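Local coordinates for protein terminase large subunit (PDB 5M1K) that drives viral DNA into empty procapsids as an ATP-powered packaging motor and cuts the genome as a nuclease, this portion carrying the RNase H-like nuclease fold, at residues S50-L55 / A78-L83. Numbering follows the deposited sequence.
Sequences SVFSVL and ARLKAL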
loop_
_atom_site.group_PDB
_atom_site.type_symbol
_atom_site.label_atom_id
_atom_site.label_comp_id
_atom_site.label_asym_id
_atom_site.label_seq_id
_atom_site.Cartn_x
_atom_site.Cartn_y
_atom_site.Cartn_z
ATOM N N SER A 50 1.769 7.881 -5.880
ATOM C CA SER A 50 2.237 6.502 -5.892
ATOM C C SER A 50 2.744 6.195 -4.503
ATOM O O SER A 50 3.428 7.021 -3.909
ATOM C CB SER A 50 3.377 6.324 -6.886
ATOM O OG SER A 50 2.957 6.666 -8.195
ATOM N N VAL A 51 2.414 5.009 -4.002
ATOM C CA VAL A 51 2.738 4.599 -2.631
ATOM C C VAL A 51 3.333 3.197 -2.650
ATOM O O VAL A 51 2.730 2.260 -3.192
ATOM C CB VAL A 51 1.526 4.641 -1.697
ATOM C CG1 VAL A 51 1.965 4.321 -0.268
ATOM C CG2 VAL A 51 0.866 6.000 -1.760
ATOM N N PHE A 52 4.507 3.068 -2.025
ATOM C CA PHE A 52 5.220 1.802 -1.908
ATOM C C PHE A 52 5.359 1.468 -0.428
ATOM O O PHE A 52 5.947 2.249 0.295
ATOM C CB PHE A 52 6.612 1.891 -2.556
ATOM C CG PHE A 52 6.622 2.425 -3.965
ATOM C CD1 PHE A 52 5.583 2.174 -4.855
ATOM C CD2 PHE A 52 7.716 3.143 -4.431
ATOM C CE1 PHE A 52 5.602 2.660 -6.144
ATOM C CE2 PHE A 52 7.747 3.601 -5.736
ATOM C CZ PHE A 52 6.699 3.369 -6.585
ATOM N N SER A 53 4.814 0.334 0.015
ATOM C CA SER A 53 4.795 -0.051 1.435
ATOM C C SER A 53 5.641 -1.294 1.628
ATOM O O SER A 53 5.271 -2.366 1.132
ATOM C CB SER A 53 3.363 -0.321 1.869
ATOM O OG SER A 53 2.573 0.847 1.754
ATOM N N VAL A 54 6.763 -1.161 2.338
ATOM C CA VAL A 54 7.651 -2.284 2.584
ATOM C C VAL A 54 7.199 -3.003 3.852
ATOM O O VAL A 54 7.239 -2.422 4.946
ATOM C CB VAL A 54 9.117 -1.828 2.741
ATOM C CG1 VAL A 54 10.019 -3.037 2.945
ATOM C CG2 VAL A 54 9.579 -0.983 1.558
ATOM N N LEU A 55 6.807 -4.265 3.687
ATOM C CA LEU A 55 6.306 -5.105 4.778
ATOM C C LEU A 55 7.298 -6.211 5.128
ATOM O O LEU A 55 7.720 -6.986 4.266
ATOM C CB LEU A 55 4.935 -5.701 4.416
ATOM C CG LEU A 55 4.294 -6.673 5.406
ATOM C CD1 LEU A 55 4.025 -5.974 6.724
ATOM C CD2 LEU A 55 2.997 -7.242 4.839
ATOM N N ALA A 78 12.269 3.380 -10.809
ATOM C CA ALA A 78 13.620 3.415 -10.233
ATOM C C ALA A 78 13.580 3.468 -8.693
ATOM O O ALA A 78 14.402 2.846 -8.015
ATOM C CB ALA A 78 14.392 4.595 -10.789
ATOM N N ARG A 79 12.643 4.236 -8.142
ATOM C CA ARG A 79 12.503 4.349 -6.688
ATOM C C ARG A 79 12.035 3.011 -6.105
ATOM O O ARG A 79 12.512 2.577 -5.038
ATOM C CB ARG A 79 11.520 5.466 -6.331
ATOM C CG ARG A 79 11.982 6.865 -6.705
ATOM C CD ARG A 79 12.973 7.464 -5.742
ATOM N NE ARG A 79 13.525 8.699 -6.297
ATOM C CZ ARG A 79 14.517 9.405 -5.754
ATOM N NH1 ARG A 79 14.942 10.514 -6.360
ATOM N NH2 ARG A 79 15.085 9.022 -4.611
ATOM N N LEU A 80 11.145 2.326 -6.815
ATOM C CA LEU A 80 10.700 1.004 -6.412
ATOM C C LEU A 80 11.850 -0.008 -6.419
ATOM O O LEU A 80 12.016 -0.812 -5.479
ATOM C CB LEU A 80 9.562 0.554 -7.318
ATOM C CG LEU A 80 8.876 -0.759 -6.985
ATOM C CD1 LEU A 80 8.283 -0.727 -5.582
ATOM C CD2 LEU A 80 7.803 -0.976 -8.033
ATOM N N LYS A 81 12.680 0.046 -7.456
ATOM C CA LYS A 81 13.856 -0.814 -7.570
ATOM C C LYS A 81 14.807 -0.585 -6.394
ATOM O O LYS A 81 15.296 -1.541 -5.775
ATOM C CB LYS A 81 14.597 -0.550 -8.883
ATOM C CG LYS A 81 15.775 -1.475 -9.157
ATOM C CD LYS A 81 16.297 -1.222 -10.561
ATOM C CE LYS A 81 17.427 -2.178 -10.924
ATOM N NZ LYS A 81 18.706 -1.738 -10.308
ATOM N N ALA A 82 15.072 0.679 -6.071
ATOM C CA ALA A 82 15.977 0.992 -4.964
ATOM C C ALA A 82 15.435 0.466 -3.642
ATOM O O ALA A 82 16.159 -0.125 -2.848
ATOM C CB ALA A 82 16.230 2.475 -4.878
ATOM N N LEU A 83 14.145 0.617 -3.425
ATOM C CA LEU A 83 13.522 0.156 -2.195
ATOM C C LEU A 83 13.582 -1.365 -2.099
ATOM O O LEU A 83 13.860 -1.927 -1.040
ATOM C CB LEU A 83 12.079 0.645 -2.176
ATOM C CG LEU A 83 11.339 0.695 -0.870
ATOM C CD1 LEU A 83 12.059 1.568 0.139
ATOM C CD2 LEU A 83 9.953 1.266 -1.140
#
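The ring of Phe-52 takes Leu-80 over one face and Arg-79 at its edge. Methyl CD1 of Leu-80 stands 4.0 Å from the ring centroid and only 13° off the normal, a CH-pi contact, while CB of Leu-80 lies on the same face, displaced toward the CE2 and CZ rim, 3.9 Å from Phe-52 CE2. The two side chains cross at about a right angle; leucine suits this place because its chain, with CG anti to the backbone N, lays CD1 over the ring. Near the ring plane, CB of Arg-79 approaches Phe-52 CE2 at 4.3 Å; beyond it the chain leads away to a salt bridge with Asp-75, so that an exposed arginine lends only its aliphatic root. With CG anti to its carbonyl carbon (chi1 -51°), Phe-52 sends its ring out to the helix, offering a broad apolar face. Val-54, beta-branched as suits a strand, presents CG2 close to the backbone and meets Leu-83 tip to tip, tightly, 3.4 Å from Leu-83 CG. The fork of Leu-83 serves both strand residues, its CD2 also reaching Phe-52 CB at 3.7 Å. No hydrogen bond joins the segments. On the strand's other face, Ser-53 bonds through OG to Ser-181 of helix 177-186. The axes of segments 50-55 and 78-83 run 7° from parallel and approach to 10.1 Å: helix 73-86 packs on strand 50-56 of the central mixed sheet of the RNase H-like fold, where the side chain of Phe-52 lies about 6 Å from that of Asp-42, which probably binds the catalytic magnesium ions.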